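Local coordinates for hemolysin activator protein CdiB (PDB 6WIL) that probably forms the outer-membrane two-partner secretion pore that exports its partner toxin in contact-dependent growth inhibition, at residues A[106-111]-A[118-123]; A[256-261]-A[267-272]; A[274-277]-A[282-285]. All coordinates share one frame; numbering follows the deposited sequence.

Interaction 1 (A[106-111]-A[118-123])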
# COMPACT_ATOMS: atom_id res chain seq x y z
N TYR A 106 -15.94 9.32 -30.00
CA TYR A 106 -14.54 9.02 -29.71
C TYR A 106 -13.92 10.11 -28.84
O TYR A 106 -13.20 9.81 -27.88
CB TYR A 106 -13.76 8.86 -31.02
CG TYR A 106 -12.29 8.56 -30.85
CD1 TYR A 106 -11.86 7.40 -30.23
CD2 TYR A 106 -11.33 9.43 -31.34
CE1 TYR A 106 -10.51 7.12 -30.09
CE2 TYR A 106 -9.98 9.16 -31.20
CZ TYR A 106 -9.57 8.00 -30.58
OH TYR A 106 -8.23 7.72 -30.44
N ALA A 107 -14.20 11.37 -29.16
CA ALA A 107 -13.68 12.47 -28.35
C ALA A 107 -14.31 12.52 -26.97
O ALA A 107 -13.72 13.08 -26.04
CB ALA A 107 -13.89 13.80 -29.07
N GLN A 108 -15.51 11.94 -26.80
CA GLN A 108 -16.15 11.90 -25.49
C GLN A 108 -15.60 10.76 -24.65
O GLN A 108 -15.43 10.91 -23.43
CB GLN A 108 -17.66 11.77 -25.66
CG GLN A 108 -18.43 11.56 -24.36
CD GLN A 108 -18.49 12.81 -23.49
OE1 GLN A 108 -18.19 13.91 -23.95
NE2 GLN A 108 -18.89 12.63 -22.24
N ASN A 109 -15.32 9.61 -25.28
CA ASN A 109 -14.65 8.53 -24.56
C ASN A 109 -13.28 8.97 -24.07
O ASN A 109 -12.86 8.61 -22.97
CB ASN A 109 -14.53 7.30 -25.47
CG ASN A 109 -13.76 6.17 -24.82
OD1 ASN A 109 -14.28 5.44 -23.99
ND2 ASN A 109 -12.49 6.02 -25.22
N GLU A 110 -12.57 9.77 -24.88
CA GLU A 110 -11.29 10.31 -24.45
C GLU A 110 -11.47 11.27 -23.27
O GLU A 110 -10.61 11.35 -22.39
CB GLU A 110 -10.60 11.01 -25.61
CG GLU A 110 -9.11 11.19 -25.41
CD GLU A 110 -8.43 9.88 -25.08
OE1 GLU A 110 -8.57 8.92 -25.88
OE2 GLU A 110 -7.78 9.80 -24.02
N LEU A 111 -12.59 12.00 -23.26
CA LEU A 111 -12.90 12.87 -22.13
C LEU A 111 -13.09 12.05 -20.86
O LEU A 111 -12.55 12.39 -19.80
CB LEU A 111 -14.15 13.69 -22.44
CG LEU A 111 -14.34 15.02 -21.72
CD1 LEU A 111 -13.18 15.95 -22.01
CD2 LEU A 111 -15.66 15.66 -22.14
N THR A 118 -18.52 14.62 -15.99
CA THR A 118 -19.66 15.52 -16.12
C THR A 118 -19.47 16.54 -17.23
O THR A 118 -20.28 17.47 -17.36
CB THR A 118 -19.94 16.23 -14.80
OG1 THR A 118 -18.84 17.09 -14.47
CG2 THR A 118 -20.15 15.22 -13.68
N SER A 119 -18.41 16.41 -18.02
CA SER A 119 -18.20 17.25 -19.18
C SER A 119 -18.70 16.54 -20.44
O SER A 119 -18.86 15.32 -20.46
CB SER A 119 -16.72 17.62 -19.33
OG SER A 119 -16.35 18.59 -18.36
N GLN A 120 -18.96 17.33 -21.48
CA GLN A 120 -19.57 16.80 -22.70
C GLN A 120 -18.99 17.50 -23.92
O GLN A 120 -18.93 18.73 -23.97
CB GLN A 120 -21.09 16.97 -22.68
CG GLN A 120 -21.80 16.46 -23.92
CD GLN A 120 -21.77 14.95 -24.04
OE1 GLN A 120 -22.17 14.24 -23.12
NE2 GLN A 120 -21.30 14.45 -25.18
N ILE A 121 -18.57 16.70 -24.90
CA ILE A 121 -18.12 17.23 -26.18
C ILE A 121 -19.35 17.57 -27.01
O ILE A 121 -20.23 16.72 -27.21
CB ILE A 121 -17.22 16.23 -26.91
CG1 ILE A 121 -15.94 15.97 -26.10
CG2 ILE A 121 -16.86 16.73 -28.29
CD1 ILE A 121 -15.03 17.17 -26.00
N VAL A 122 -19.43 18.80 -27.49
CA VAL A 122 -20.48 19.21 -28.42
C VAL A 122 -19.82 19.69 -29.71
O VAL A 122 -18.62 19.97 -29.76
CB VAL A 122 -21.40 20.30 -27.84
CG1 VAL A 122 -22.09 19.79 -26.58
CG2 VAL A 122 -20.61 21.56 -27.55
N VAL A 123 -20.63 19.76 -30.76
CA VAL A 123 -20.17 20.20 -32.07
C VAL A 123 -20.87 21.50 -32.42
O VAL A 123 -22.07 21.67 -32.14
CB VAL A 123 -20.42 19.12 -33.14
CG1 VAL A 123 -21.85 18.61 -33.07
CG2 VAL A 123 -20.10 19.65 -34.53
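Q108 reads the backbone of the strand with both ends of its amide. Its OE1 accepts the N-H of I121 at 3.0 Å, and its NE2 gives a nearly straight bond (171°) to S119 O at 3.2 Å, an acceptor lying in the plane of the Q108 amide. This bidentate grip spans Q120 and joins a helix to the strand that follows it in the ShlB-type POTRA domain, where helices pack on one face of a small sheet. The Q108 side chain reaches the strand by starting with CG anti to the backbone N (chi1 174°) and bending about the CB-CG bond. Over this amide lies that of Q120, the two planes only 10° apart and the chains crossing at about a right angle. The Q120 amide is itself fixed by a bond from its NE2 to I121 O, so the stack joins two groups whose rotation is already set.

Inward of the polar pair the contact becomes apolar. I121 points at the helix and lays CG1 between A107 and L111, while helix 77-85 touches A107 from elsewhere and I137 of strand 132-149 adds to the packing of L111. S119 turns its hydroxyl to G140 N in that same strand, leaving its CB to meet L111 CD2 at 3.6 Å.

Interaction 2 (A[256-261]-A[267-272]); sequences VSHSLD and LNRSYF
R269 and H258 cross on the outward-facing side of a hairpin in the 16-stranded antiparallel barrel of this Omp85-superfamily transporter. They form a non-hydrogen-bonded pair, and the arginine grows alongside the imidazole. Its CB starts 3.8 Å from H258 ND1. CG, set beside its own backbone N by a chi1 of -53°, comes up to the edge of the ring in the ring plane, 3.2 Å from the same ND1. CD follows past the imidazole at 3.5 Å from H258 CE1, and NE ends 3.2 Å from H258 ND1. The guanidinium stands almost upright to the imidazole, their planes 87° apart, and presents its edge to H258 CE1. A charged arginine held so near would probably disfavour a positive charge on the histidine.

The same face carries V256 against Y271, an oblique apolar touch through the CG2 branch of V256, and L260 beside L267. Between these pairs the backbones are tied by two hydrogen-bonded pairs. S257 and S270 exchange N-H and C=O in both directions, the shorter bond running from S257 N to S270 O at 2.7 Å; S259 and N268 repeat the scheme, with N268 N giving S259 O a straight 170° bond.

The opposite face, with its three serines and N268, looks into the barrel. There the N-terminal helix 8-27 fills part of the lumen, much like the plug helix of FhaC: S270 OG bonds to Q14 of that helix and to N289 of the next strand. N268 sends OD1 to S266 OG, while its ND2 lies 3.7 Å from both CB and OG of S259.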
# COMPACT_ATOMS: atom_id res chain seq x y z
N VAL A 256 2.30 -1.74 21.94
CA VAL A 256 3.25 -2.14 22.97
C VAL A 256 3.37 -3.66 22.94
O VAL A 256 2.36 -4.36 23.04
CB VAL A 256 2.84 -1.65 24.37
CG1 VAL A 256 3.88 -2.07 25.40
CG2 VAL A 256 2.66 -0.15 24.38
N SER A 257 4.59 -4.15 22.82
CA SER A 257 4.85 -5.58 22.66
C SER A 257 5.76 -6.07 23.78
O SER A 257 6.69 -5.38 24.18
CB SER A 257 5.48 -5.87 21.30
OG SER A 257 5.20 -7.19 20.86
N HIS A 258 5.46 -7.27 24.28
CA HIS A 258 6.32 -7.97 25.23
C HIS A 258 6.58 -9.37 24.69
O HIS A 258 5.65 -10.05 24.25
CB HIS A 258 5.67 -8.07 26.62
CG HIS A 258 5.43 -6.74 27.27
ND1 HIS A 258 6.45 -5.93 27.71
CD2 HIS A 258 4.28 -6.09 27.57
CE1 HIS A 258 5.94 -4.83 28.24
NE2 HIS A 258 4.62 -4.91 28.17
N SER A 259 7.83 -9.80 24.73
CA SER A 259 8.22 -11.08 24.16
C SER A 259 9.14 -11.82 25.12
O SER A 259 9.96 -11.20 25.80
CB SER A 259 8.90 -10.90 22.80
OG SER A 259 9.33 -12.15 22.27
N LEU A 260 8.98 -13.14 25.17
CA LEU A 260 9.83 -14.02 25.97
C LEU A 260 10.36 -15.10 25.02
O LEU A 260 9.66 -16.07 24.73
CB LEU A 260 9.05 -14.63 27.14
CG LEU A 260 9.82 -15.34 28.26
CD1 LEU A 260 10.14 -16.79 27.89
CD2 LEU A 260 11.09 -14.59 28.61
N ASP A 261 11.59 -14.92 24.54
CA ASP A 261 12.19 -15.81 23.55
C ASP A 261 13.08 -16.81 24.27
O ASP A 261 14.14 -16.45 24.79
CB ASP A 261 12.98 -15.01 22.52
CG ASP A 261 13.37 -15.84 21.30
OD1 ASP A 261 13.14 -17.06 21.31
OD2 ASP A 261 13.90 -15.25 20.33
N LEU A 267 14.36 -11.41 26.81
CA LEU A 267 13.14 -10.72 27.18
C LEU A 267 13.12 -9.38 26.45
O LEU A 267 14.08 -8.61 26.57
CB LEU A 267 13.07 -10.52 28.70
CG LEU A 267 11.89 -9.76 29.28
CD1 LEU A 267 11.17 -10.63 30.30
CD2 LEU A 267 12.36 -8.46 29.93
N ASN A 268 12.06 -9.11 25.70
CA ASN A 268 12.00 -7.93 24.84
C ASN A 268 10.71 -7.16 25.07
O ASN A 268 9.64 -7.75 25.23
CB ASN A 268 12.09 -8.32 23.36
CG ASN A 268 13.10 -9.41 23.11
OD1 ASN A 268 14.31 -9.17 23.05
ND2 ASN A 268 12.61 -10.64 22.95
N ARG A 269 10.83 -5.83 25.09
CA ARG A 269 9.69 -4.93 25.14
C ARG A 269 9.83 -3.92 24.01
O ARG A 269 10.94 -3.54 23.63
CB ARG A 269 9.59 -4.22 26.51
CG ARG A 269 9.59 -5.17 27.71
CD ARG A 269 9.28 -4.43 29.02
NE ARG A 269 8.55 -5.26 29.97
CZ ARG A 269 9.04 -5.70 31.13
NH1 ARG A 269 8.29 -6.45 31.93
NH2 ARG A 269 10.27 -5.36 31.50
N SER A 270 8.69 -3.48 23.47
CA SER A 270 8.70 -2.63 22.28
C SER A 270 7.51 -1.67 22.31
O SER A 270 6.37 -2.10 22.50
CB SER A 270 8.67 -3.47 21.00
OG SER A 270 8.52 -2.66 19.85
N TYR A 271 7.79 -0.38 22.10
CA TYR A 271 6.79 0.66 22.01
C TYR A 271 6.83 1.27 20.61
O TYR A 271 7.91 1.60 20.11
CB TYR A 271 7.03 1.75 23.07
CG TYR A 271 6.08 2.93 23.03
CD1 TYR A 271 6.25 3.96 22.11
CD2 TYR A 271 5.03 3.03 23.93
CE1 TYR A 271 5.39 5.04 22.07
CE2 TYR A 271 4.17 4.11 23.91
CZ TYR A 271 4.35 5.11 22.98
OH TYR A 271 3.50 6.19 22.95
N PHE A 272 5.65 1.43 19.99
CA PHE A 272 5.55 1.93 18.62
C PHE A 272 4.38 2.90 18.52
O PHE A 272 3.27 2.59 18.95
CB PHE A 272 5.36 0.77 17.63
CG PHE A 272 5.16 1.21 16.21
CD1 PHE A 272 6.24 1.50 15.40
CD2 PHE A 272 3.88 1.32 15.68
CE1 PHE A 272 6.06 1.90 14.09
CE2 PHE A 272 3.69 1.72 14.36
CZ PHE A 272 4.78 2.01 13.57

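Interaction 3 (A[274-277]-A[282-285])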
# COMPACT_ATOMS: atom_id res chain seq x y z
N SER A 274 2.51 5.63 15.61
CA SER A 274 2.42 6.04 14.22
C SER A 274 1.32 7.07 14.07
O SER A 274 0.22 6.90 14.60
CB SER A 274 2.15 4.84 13.31
OG SER A 274 2.39 5.17 11.95
N TYR A 275 1.62 8.16 13.36
CA TYR A 275 0.64 9.18 13.04
C TYR A 275 0.64 9.42 11.53
O TYR A 275 1.70 9.47 10.91
CB TYR A 275 0.94 10.48 13.78
CG TYR A 275 -0.11 11.55 13.63
CD1 TYR A 275 -1.40 11.37 14.13
CD2 TYR A 275 0.18 12.76 13.01
CE1 TYR A 275 -2.36 12.35 14.00
CE2 TYR A 275 -0.78 13.75 12.88
CZ TYR A 275 -2.05 13.54 13.37
OH TYR A 275 -3.00 14.52 13.24
N GLN A 276 -0.55 9.58 10.96
CA GLN A 276 -0.71 9.68 9.52
C GLN A 276 -1.90 10.56 9.21
O GLN A 276 -2.99 10.32 9.73
CB GLN A 276 -0.90 8.29 8.90
CG GLN A 276 -0.31 8.13 7.51
CD GLN A 276 -0.58 6.75 6.93
OE1 GLN A 276 -0.94 5.82 7.65
NE2 GLN A 276 -0.40 6.62 5.62
N LEU A 277 -1.71 11.56 8.35
CA LEU A 277 -2.81 12.39 7.89
C LEU A 277 -2.63 12.69 6.40
O LEU A 277 -1.50 12.89 5.94
CB LEU A 277 -2.91 13.71 8.67
CG LEU A 277 -2.05 14.91 8.29
CD1 LEU A 277 -2.51 16.14 9.04
CD2 LEU A 277 -0.58 14.64 8.56
N TYR A 282 -1.34 14.13 -1.36
CA TYR A 282 -0.18 13.89 -0.52
C TYR A 282 -0.56 13.02 0.67
O TYR A 282 -1.74 12.85 1.01
CB TYR A 282 0.42 15.21 -0.04
CG TYR A 282 1.12 15.97 -1.14
CD1 TYR A 282 0.40 16.80 -1.99
CD2 TYR A 282 2.49 15.86 -1.33
CE1 TYR A 282 1.03 17.50 -3.00
CE2 TYR A 282 3.13 16.55 -2.34
CZ TYR A 282 2.39 17.37 -3.17
OH TYR A 282 3.02 18.06 -4.18
N ASP A 283 0.47 12.47 1.32
CA ASP A 283 0.29 11.72 2.55
C ASP A 283 1.48 12.01 3.45
O ASP A 283 2.63 11.93 3.00
CB ASP A 283 0.17 10.21 2.27
CG ASP A 283 -0.74 9.50 3.26
OD1 ASP A 283 -1.36 10.19 4.10
OD2 ASP A 283 -0.84 8.26 3.19
N LEU A 284 1.21 12.36 4.70
CA LEU A 284 2.25 12.68 5.67
C LEU A 284 2.18 11.68 6.82
O LEU A 284 1.09 11.39 7.33
CB LEU A 284 2.10 14.09 6.23
CG LEU A 284 2.40 15.29 5.33
CD1 LEU A 284 1.35 15.46 4.25
CD2 LEU A 284 2.52 16.55 6.17
N GLY A 285 3.33 11.16 7.21
CA GLY A 285 3.37 10.20 8.30
C GLY A 285 4.63 10.38 9.12
O GLY A 285 5.67 10.82 8.63
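L277 and L284 make the tight part of this contact. They are a hydrogen-bonded pair, with L277 N to L284 O and L284 N to L277 O both 3.0 Å and each donor approaching nearly along the C=O axis. On the same face L277 CD2 packs against L284 CB at 3.6 Å; a chi1 of 83° puts CG between the backbone N and the carbonyl carbon, a crowded position that swings the branched end over the neighbouring strand.

The other face is polar, and across the strands its side chains are held by one bent bond. Q276 extends beyond CG and crosses D283 obliquely, and NE2 donates to D283 OD2 at 3.0 Å. The angle at the hydrogen is 132°, and the donor meets the oxygen from above the carboxylate plane. Both ends have further partners: Q276 NE2 also bonds to Q26 near the end of helix 8-27, and D283 OD2 forms a salt bridge with R183. D283 OD1 lies 3.3 Å from L277 O, two acceptors with no bond between them.

Next along the strands, Q276 faces G285 in a non-hydrogen-bonded pair, CA to CA 4.3 Å. Y275 directs its hydroxyl to D250 instead of the opposing strand. None of the touching residues is fully buried, as befits the tight-turn end of a long hairpin at the POTRA-facing, periplasmic end of a TpsB transmembrane beta-barrel.

Interactions 2 and 3 adjoin along strand 266-279, which pairs with 251-261 at one edge and with 282-295 at the other; their centres lie 25 Å apart along the barrel wall. Interaction 1 belongs to the POTRA region, and its centre is 59 Å from that of interaction 2, on the opposite side of the chain's centre. It is the buried one, joining helix to strand through a side-chain amide and aliphatic packing. The barrel contacts rely on backbone ladders, partly buried in 256-261/267-272 and at the surface in 274-277/282-285. Both place polar side chains where the N-terminal helix can bond to them, and interaction 3 adds a carboxylate salt-bridged to R183, outside the barrel strands.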